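Local structure of EmGH1 (Erythrobacter marinus, 5Z87) at residues A47-A51 with E374-A378; G244-A248 with E541-A545; Q708-S714 with E765-G771. The protein probably acts as a beta-glucosidase of glycosyl hydrolase family 3, cleaving beta-linked glucosides, and binds magnesium. All coordinates share one frame; numbering follows the deposited sequence. Where two conformers were deposited one is given.

Overall arrangement
The three contacts lie far apart. Interaction 1 packs two helices, 43-51 and 366-382, the second within the range of the N-terminal family 3 domain. Interaction 2 joins a loop of that domain to a loop of the C-terminal family 3 domain. It includes Glu-541, whose side chain is about 3 Å from a bound dithiothreitol, probably from the crystallisation liquor, though it marks a pocket formed by both domains. Interaction 3 pairs two strands of the fibronectin type III-like domain and carries a magnesium site. The centres of interactions 1 and 2 are about 35 Å apart, those of 2 and 3 about 37 Å, and those of 1 and 3 about 47 Å. None touches another.

Interaction 1. Residues A47-A51 with E374-A378; sequences AAALA and ERILA
Two helices of the N-terminal part of the enzyme pack here, the short helix 43-51 against the long helix 366-382. Residues 47-51 and 374-378 run at 126° to each other, with their axes 8.9 Å apart at closest approach. Ala-47 is at the centre. Ala-47 CB points into helix 366-382 and sits 3.3 Å from Ala-378 N. Ala-47 CB is also 3.5 Å from Ala-378 CA, a tight carbon contact. Ala-378 N already donates to Glu-374 O within its own helix, so the methyl meets backbone that is satisfied. Leu-377 flanks it, with CB 3.8 Å from Ala-47 CB. Beyond this, the side chains of Leu-377 and Leu-50 cross at about a right angle, and their CD2 methyls meet at 4.0 Å. CG of Leu-50 lies opposite its backbone N (chi1 175°), which brings CD2 to this meeting point. Phe-381 touches both Ala-47 and Leu-50. Past Ala-47 the extended chain of Glu-374 runs alongside helix 43-51, and its OE2 comes 3.6 Å from Ala-48 CB. The carboxylate finds its charge partner in Arg-370, one turn earlier on its own helix, which bridges to OE1. The contact is thus apolar between the helices. Small alanine side chains allow the close approach, the leucines fill one flank, and the acid lends its carbon chain while its charge is met within its own helix.

Interaction 2. Residues G244-A248 with E541-A545; sequences GRNFA and EAYFA
Asn-246 reaches across to the loop 541-545 and donates from ND2 to Ala-542 O at 2.8 Å. CG of Asn-246 lies across from the backbone N (chi1 -157°), which sends the amide over to this loop. The N-H...O angle is 149°. The acceptor lies close to the amide plane of Asn-246, but the donor is tilted 30° from the carbonyl plane of Ala-542. Asn-246 ND2 also donates to a water at 3.1 Å, and this water donates to Glu-541 OE2 at 2.8 Å. One amide nitrogen thus serves the backbone directly and the acid through water. Phe-247 CE1 brings its ring edge to the same Ala-542 O, 3.5 Å away. Phe-247 CZ touches Phe-544 CB at 4.0 Å, and the two side chains cross at about a right angle. Trp-190 NE1 donates to Asn-246 OD1, which fixes which end of the amide faces Ala-542. The type II turn from Arg-245 to Ala-248 has Asn-246 and Phe-247 at its two corners. His-281 stacks on Phe-247, and Phe-648 of the second subunit meets the same ring edge-to-face. With an alanine in place of Asn-246, Ala-542 O is likely to lose this donor, and the water beside Glu-541 one of its anchors. Glu-541 OE1 is bonded to Tyr-452 OH, another residue of the dithiothreitol pocket. This is consistent with the N-terminal loop helping, through one water, to hold this pocket acid.

Interaction 3. Residues Q708-S714 with E765-G771; sequences QLYIRDS and EIVIMAG. With MG (magnesium ion), chain E.
Tyr-710 and Met-769 form a hydrogen-bonded pair at the middle of two antiparallel strands. Tyr-710 N to Met-769 O and Met-769 N to Tyr-710 O are both 2.8 Å. Arg-712 with Val-767 and Gln-708 with Gly-771 repeat the pattern, so each of these six residues has its backbone N and O engaged across the strands. The backbones of Leu-709 and Ile-711 bond outward to strand 724-733, and those of Ile-766 and Ile-768 to strand 778-784. The phenol of Tyr-710 donates to Gln-708 OE1 at 2.6 Å, in the carbonyl plane. On the Tyr-710 face the bend of Met-769 at chi3 (-85°) carries CE over the backbone, 3.5 Å from Arg-712 N. On the other face Leu-709 CD1 meets Ile-768 CG2 at 3.7 Å. At the strand end Ser-714 OG donates to the anti lone pair of Glu-765 OE1 at 2.6 Å, while Ser-714 N makes a weak bond to Glu-765 O. That carbonyl also accepts from a magnesium-bound water. CG of Asp-713 lies opposite its backbone N (chi1 -176°), which carries the carboxylate out to the magnesium ion, where Asp-713 OD1 binds at 2.0 Å. Asp-713 OD2 is salt-bridged to Arg-720. Four waters and Ile-715 O complete six ligands. The arrangement is a pair of inner strands in the beta-sandwich of a fibronectin type III-like domain, with an octahedral magnesium site at one end.

Interaction 1. Residues A47-A51 with E374-A378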
loop_
_atom_site.group_PDB
_atom_site.type_symbol
_atom_site.label_atom_id
_atom_site.label_comp_id
_atom_site.label_asym_id
_atom_site.label_seq_id
_atom_site.Cartn_x
_atom_site.Cartn_y
_atom_site.Cartn_z
ATOM N N ALA A 47 42.122 6.231 15.897
ATOM C CA ALA A 47 41.154 7.332 15.818
ATOM C C ALA A 47 40.954 7.998 17.174
ATOM O O ALA A 47 40.873 9.227 17.264
ATOM C CB ALA A 47 39.810 6.835 15.271
ATOM N N ALA A 48 40.862 7.207 18.244
ATOM C CA ALA A 48 40.766 7.799 19.576
ATOM C C ALA A 48 41.999 8.643 19.890
ATOM O O ALA A 48 41.887 9.777 20.368
ATOM C CB ALA A 48 40.576 6.705 20.627
ATOM N N ALA A 49 43.190 8.101 19.624
ATOM C CA ALA A 49 44.412 8.850 19.913
ATOM C C ALA A 49 44.439 10.173 19.153
ATOM O O ALA A 49 44.835 11.210 19.702
ATOM C CB ALA A 49 45.638 8.000 19.584
ATOM N N LEU A 50 43.995 10.165 17.896
ATOM C CA LEU A 50 43.997 11.395 17.115
ATOM C C LEU A 50 42.947 12.366 17.624
ATOM O O LEU A 50 43.197 13.579 17.712
ATOM C CB LEU A 50 43.761 11.076 15.640
ATOM C CG LEU A 50 43.625 12.273 14.694
ATOM C CD1 LEU A 50 44.866 13.151 14.767
ATOM C CD2 LEU A 50 43.351 11.821 13.248
ATOM N N ALA A 51 41.758 11.851 17.952
ATOM C CA ALA A 51 40.668 12.726 18.373
ATOM C C ALA A 51 41.009 13.465 19.667
ATOM O O ALA A 51 40.604 14.619 19.846
ATOM C CB ALA A 51 39.383 11.907 18.533
ATOM N N GLU A 374 34.887 10.736 15.707
ATOM C CA GLU A 374 35.767 9.607 15.953
ATOM C C GLU A 374 35.415 8.435 15.046
ATOM O O GLU A 374 36.313 7.739 14.559
ATOM C CB GLU A 374 35.731 9.199 17.433
ATOM C CG GLU A 374 36.838 8.204 17.769
ATOM C CD GLU A 374 36.951 7.880 19.252
ATOM O OE1 GLU A 374 36.810 8.812 20.085
ATOM O OE2 GLU A 374 37.180 6.686 19.571
ATOM N N ARG A 375 34.115 8.210 14.797
ATOM C CA ARG A 375 33.698 7.180 13.844
ATOM C C ARG A 375 34.297 7.444 12.471
ATOM O O ARG A 375 34.865 6.543 11.838
ATOM C CB ARG A 375 32.166 7.130 13.748
ATOM C CG ARG A 375 31.486 6.541 14.955
ATOM C CD ARG A 375 30.146 7.192 15.218
ATOM N NE ARG A 375 29.414 6.467 16.250
ATOM C CZ ARG A 375 28.155 6.711 16.600
ATOM N NH1 ARG A 375 27.461 7.672 16.005
ATOM N NH2 ARG A 375 27.591 5.989 17.557
ATOM N N ILE A 376 34.179 8.691 12.007
ATOM C CA ILE A 376 34.729 9.105 10.718
ATOM C C ILE A 376 36.227 8.829 10.653
ATOM O O ILE A 376 36.728 8.239 9.687
ATOM C CB ILE A 376 34.435 10.593 10.481
ATOM C CG1 ILE A 376 32.932 10.836 10.403
ATOM C CG2 ILE A 376 35.153 11.081 9.218
ATOM C CD1 ILE A 376 32.294 10.164 9.207
ATOM N N LEU A 377 36.966 9.274 11.677
ATOM C CA LEU A 377 38.416 9.083 11.707
ATOM C C LEU A 377 38.781 7.605 11.683
ATOM O O LEU A 377 39.707 7.197 10.973
ATOM C CB LEU A 377 38.997 9.756 12.948
ATOM C CG LEU A 377 38.874 11.278 12.893
ATOM C CD1 LEU A 377 39.320 11.880 14.220
ATOM C CD2 LEU A 377 39.674 11.838 11.734
ATOM N N ALA A 378 38.047 6.780 12.434
ATOM C CA ALA A 378 38.361 5.356 12.463
ATOM C C ALA A 378 38.162 4.732 11.091
ATOM O O ALA A 378 38.963 3.891 10.657
ATOM C CB ALA A 378 37.506 4.647 13.516
#

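Interaction 2. Residues G244-A248 with E541-A545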
loop_
_atom_site.group_PDB
_atom_site.type_symbol
_atom_site.label_atom_id
_atom_site.label_comp_id
_atom_site.label_asym_id
_atom_site.label_seq_id
_atom_site.Cartn_x
_atom_site.Cartn_y
_atom_site.Cartn_z
ATOM N N GLY A 244 4.329 3.921 -4.641
ATOM C CA GLY A 244 5.534 3.832 -5.425
ATOM C C GLY A 244 6.166 5.173 -5.661
ATOM O O GLY A 244 6.939 5.337 -6.603
ATOM N N ARG A 245 5.839 6.150 -4.828
ATOM C CA ARG A 245 6.263 7.518 -5.024
ATOM C C ARG A 245 7.526 7.783 -4.213
ATOM O O ARG A 245 7.571 7.499 -3.007
ATOM C CB ARG A 245 5.134 8.466 -4.637
ATOM C CG ARG A 245 3.860 8.182 -5.434
ATOM C CD ARG A 245 2.787 9.252 -5.182
ATOM N NE ARG A 245 2.170 9.143 -3.858
ATOM C CZ ARG A 245 0.964 8.616 -3.627
ATOM N NH1 ARG A 245 0.262 8.127 -4.630
ATOM N NH2 ARG A 245 0.459 8.572 -2.391
ATOM N N ASN A 246 8.557 8.284 -4.890
ATOM C CA ASN A 246 9.814 8.596 -4.228
ATOM C C ASN A 246 9.578 9.626 -3.132
ATOM O O ASN A 246 8.839 10.593 -3.324
ATOM C CB ASN A 246 10.819 9.118 -5.256
ATOM C CG ASN A 246 12.263 8.949 -4.811
ATOM O OD1 ASN A 246 12.629 7.936 -4.218
ATOM N ND2 ASN A 246 13.090 9.950 -5.101
ATOM N N PHE A 247 10.184 9.395 -1.967
ATOM C CA PHE A 247 10.124 10.203 -0.748
ATOM C C PHE A 247 8.898 9.888 0.127
ATOM O O PHE A 247 8.853 10.353 1.261
ATOM C CB PHE A 247 10.129 11.726 -0.999
ATOM C CG PHE A 247 11.452 12.282 -1.444
ATOM C CD1 PHE A 247 11.786 12.326 -2.801
ATOM C CD2 PHE A 247 12.342 12.820 -0.513
ATOM C CE1 PHE A 247 12.996 12.859 -3.225
ATOM C CE2 PHE A 247 13.558 13.353 -0.915
ATOM C CZ PHE A 247 13.893 13.370 -2.275
ATOM N N ALA A 248 7.899 9.140 -0.357
ATOM C CA ALA A 248 6.647 9.001 0.382
ATOM C C ALA A 248 6.833 8.078 1.587
ATOM O O ALA A 248 7.714 7.216 1.595
ATOM C CB ALA A 248 5.527 8.471 -0.524
ATOM N N GLU A 541 15.091 8.053 -10.752
ATOM C CA GLU A 541 14.991 8.673 -9.444
ATOM C C GLU A 541 14.299 10.029 -9.567
ATOM O O GLU A 541 14.762 10.900 -10.306
ATOM C CB GLU A 541 16.396 8.827 -8.864
ATOM C CG GLU A 541 16.490 9.593 -7.551
ATOM C CD GLU A 541 17.934 9.729 -7.081
ATOM O OE1 GLU A 541 18.857 9.315 -7.817
ATOM O OE2 GLU A 541 18.143 10.254 -5.977
ATOM N N ALA A 542 13.190 10.210 -8.853
ATOM C CA ALA A 542 12.502 11.502 -8.834
ATOM C C ALA A 542 13.221 12.419 -7.852
ATOM O O ALA A 542 13.098 12.242 -6.634
ATOM C CB ALA A 542 11.033 11.332 -8.439
ATOM N N TYR A 543 13.963 13.400 -8.368
ATOM C CA TYR A 543 14.765 14.226 -7.482
ATOM C C TYR A 543 13.893 15.194 -6.684
ATOM O O TYR A 543 12.709 15.422 -6.975
ATOM C CB TYR A 543 15.834 14.988 -8.266
ATOM C CG TYR A 543 16.621 14.109 -9.220
ATOM C CD1 TYR A 543 16.355 14.120 -10.584
ATOM C CD2 TYR A 543 17.623 13.258 -8.756
ATOM C CE1 TYR A 543 17.062 13.309 -11.465
ATOM C CE2 TYR A 543 18.344 12.447 -9.631
ATOM C CZ TYR A 543 18.053 12.477 -10.985
ATOM O OH TYR A 543 18.745 11.681 -11.872
ATOM N N PHE A 544 14.516 15.763 -5.652
ATOM C CA PHE A 544 13.839 16.679 -4.741
ATOM C C PHE A 544 13.387 17.958 -5.451
ATOM O O PHE A 544 12.267 18.444 -5.226
ATOM C CB PHE A 544 14.790 16.994 -3.569
ATOM C CG PHE A 544 14.218 17.933 -2.540
ATOM C CD1 PHE A 544 13.473 17.444 -1.478
ATOM C CD2 PHE A 544 14.437 19.303 -2.628
ATOM C CE1 PHE A 544 12.936 18.301 -0.527
ATOM C CE2 PHE A 544 13.908 20.166 -1.682
ATOM C CZ PHE A 544 13.151 19.663 -0.626
ATOM N N ALA A 545 14.243 18.519 -6.307
ATOM C CA ALA A 545 13.990 19.847 -6.857
ATOM C C ALA A 545 12.870 19.824 -7.888
ATOM O O ALA A 545 12.635 18.817 -8.560
ATOM C CB ALA A 545 15.254 20.424 -7.504
HETATM O O HOH W 1 15.906 10.988 -4.554
#

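Interaction 3. Residues Q708-S714 with E765-G771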
loop_
_atom_site.group_PDB
_atom_site.type_symbol
_atom_site.label_atom_id
_atom_site.label_comp_id
_atom_site.label_asym_id
_atom_site.label_seq_id
_atom_site.Cartn_x
_atom_site.Cartn_y
_atom_site.Cartn_z
ATOM N N GLN A 708 15.909 -23.856 -6.016
ATOM C CA GLN A 708 15.411 -22.889 -5.040
ATOM C C GLN A 708 14.765 -23.590 -3.851
ATOM O O GLN A 708 13.908 -24.464 -4.023
ATOM C CB GLN A 708 14.420 -21.919 -5.699
ATOM C CG GLN A 708 15.054 -21.129 -6.835
ATOM C CD GLN A 708 14.058 -20.369 -7.701
ATOM O OE1 GLN A 708 13.029 -19.863 -7.228
ATOM N NE2 GLN A 708 14.363 -20.287 -8.986
ATOM N N LEU A 709 15.161 -23.182 -2.645
ATOM C CA LEU A 709 14.654 -23.742 -1.396
ATOM C C LEU A 709 13.809 -22.704 -0.654
ATOM O O LEU A 709 14.188 -21.535 -0.566
ATOM C CB LEU A 709 15.813 -24.214 -0.514
ATOM C CG LEU A 709 15.475 -25.034 0.745
ATOM C CD1 LEU A 709 15.117 -26.466 0.388
ATOM C CD2 LEU A 709 16.640 -25.016 1.713
ATOM N N TYR A 710 12.656 -23.138 -0.132
ATOM C CA TYR A 710 11.724 -22.282 0.594
ATOM C C TYR A 710 11.229 -23.020 1.826
ATOM O O TYR A 710 11.261 -24.254 1.891
ATOM C CB TYR A 710 10.496 -21.897 -0.249
ATOM C CG TYR A 710 10.776 -21.189 -1.548
ATOM C CD1 TYR A 710 11.184 -21.898 -2.677
ATOM C CD2 TYR A 710 10.587 -19.808 -1.669
ATOM C CE1 TYR A 710 11.430 -21.231 -3.897
ATOM C CE2 TYR A 710 10.822 -19.141 -2.874
ATOM C CZ TYR A 710 11.246 -19.866 -3.987
ATOM O OH TYR A 710 11.490 -19.220 -5.180
ATOM N N ILE A 711 10.740 -22.259 2.806
ATOM C CA ILE A 711 10.131 -22.864 3.983
ATOM C C ILE A 711 8.821 -22.161 4.306
ATOM O O ILE A 711 8.576 -21.022 3.906
ATOM C CB ILE A 711 11.051 -22.833 5.225
ATOM C CG1 ILE A 711 11.238 -21.395 5.700
ATOM C CG2 ILE A 711 12.405 -23.513 4.930
ATOM C CD1 ILE A 711 11.389 -21.269 7.184
ATOM N N ARG A 712 7.971 -22.873 5.043
ATOM C CA ARG A 712 6.765 -22.309 5.638
ATOM C C ARG A 712 6.708 -22.754 7.091
ATOM O O ARG A 712 6.746 -23.954 7.377
ATOM C CB ARG A 712 5.504 -22.751 4.878
ATOM C CG ARG A 712 4.197 -22.753 5.691
ATOM C CD ARG A 712 3.699 -21.348 6.027
ATOM N NE ARG A 712 2.394 -21.368 6.702
ATOM C CZ ARG A 712 1.837 -20.318 7.302
ATOM N NH1 ARG A 712 0.651 -20.433 7.891
ATOM N NH2 ARG A 712 2.457 -19.153 7.305
ATOM N N ASP A 713 6.628 -21.793 8.002
ATOM C CA ASP A 713 6.428 -22.080 9.418
ATOM C C ASP A 713 4.916 -22.182 9.617
ATOM O O ASP A 713 4.217 -21.163 9.677
ATOM C CB ASP A 713 7.077 -20.989 10.258
ATOM C CG ASP A 713 6.990 -21.253 11.737
ATOM O OD1 ASP A 713 6.499 -22.338 12.136
ATOM O OD2 ASP A 713 7.394 -20.348 12.498
ATOM N N SER A 714 4.413 -23.423 9.701
ATOM C CA SER A 714 2.970 -23.676 9.630
ATOM C C SER A 714 2.204 -22.918 10.706
ATOM O O SER A 714 1.155 -22.324 10.429
ATOM C CB SER A 714 2.682 -25.174 9.749
ATOM O OG SER A 714 3.204 -25.886 8.649
ATOM N N GLU A 765 5.725 -27.658 13.215
ATOM C CA GLU A 765 6.010 -28.139 11.874
ATOM C C GLU A 765 6.632 -27.059 10.996
ATOM O O GLU A 765 6.234 -25.891 11.035
ATOM C CB GLU A 765 4.723 -28.640 11.228
ATOM C CG GLU A 765 4.872 -29.081 9.797
ATOM C CD GLU A 765 3.531 -29.381 9.153
ATOM O OE1 GLU A 765 2.810 -28.421 8.770
ATOM O OE2 GLU A 765 3.198 -30.585 9.055
ATOM N N ILE A 766 7.605 -27.463 10.189
ATOM C CA ILE A 766 8.135 -26.640 9.112
ATOM C C ILE A 766 7.947 -27.410 7.818
ATOM O O ILE A 766 8.286 -28.597 7.748
ATOM C CB ILE A 766 9.620 -26.299 9.316
ATOM C CG1 ILE A 766 9.868 -25.707 10.716
ATOM C CG2 ILE A 766 10.085 -25.380 8.185
ATOM C CD1 ILE A 766 9.350 -24.263 10.893
ATOM N N VAL A 767 7.387 -26.743 6.809
ATOM C CA VAL A 767 7.295 -27.288 5.461
ATOM C C VAL A 767 8.517 -26.802 4.701
ATOM O O VAL A 767 8.815 -25.604 4.702
ATOM C CB VAL A 767 5.995 -26.846 4.763
ATOM C CG1 VAL A 767 5.842 -27.550 3.403
ATOM C CG2 VAL A 767 4.790 -27.134 5.637
ATOM N N ILE A 768 9.248 -27.727 4.086
ATOM C CA ILE A 768 10.431 -27.406 3.296
ATOM C C ILE A 768 10.090 -27.669 1.838
ATOM O O ILE A 768 9.594 -28.747 1.502
ATOM C CB ILE A 768 11.655 -28.228 3.744
ATOM C CG1 ILE A 768 12.087 -27.822 5.152
ATOM C CG2 ILE A 768 12.803 -28.039 2.777
ATOM C CD1 ILE A 768 13.084 -28.766 5.760
ATOM N N MET A 769 10.329 -26.678 0.983
ATOM C CA MET A 769 9.920 -26.734 -0.413
ATOM C C MET A 769 11.114 -26.484 -1.323
ATOM O O MET A 769 12.025 -25.726 -0.981
ATOM C CB MET A 769 8.821 -25.713 -0.707
ATOM C CG MET A 769 7.530 -25.950 0.080
ATOM S SD MET A 769 6.561 -24.435 0.231
ATOM C CE MET A 769 7.344 -23.710 1.656
ATOM N N ALA A 770 11.105 -27.135 -2.489
ATOM C CA ALA A 770 12.185 -26.969 -3.452
ATOM C C ALA A 770 11.650 -27.133 -4.867
ATOM O O ALA A 770 10.711 -27.893 -5.111
ATOM C CB ALA A 770 13.324 -27.964 -3.190
ATOM N N GLY A 771 12.263 -26.418 -5.796
ATOM C CA GLY A 771 11.843 -26.437 -7.176
ATOM C C GLY A 771 12.573 -25.374 -7.974
ATOM O O GLY A 771 13.418 -24.643 -7.440
HETATM MG MG MG E . 5.997 -23.010 13.952
HETATM O O HOH W 2 7.006 -21.307 14.780
HETATM O O HOH W 3 5.020 -24.577 12.931
HETATM O O HOH W 4 5.215 -23.372 15.834
HETATM O O HOH W 5 7.884 -24.064 14.316
#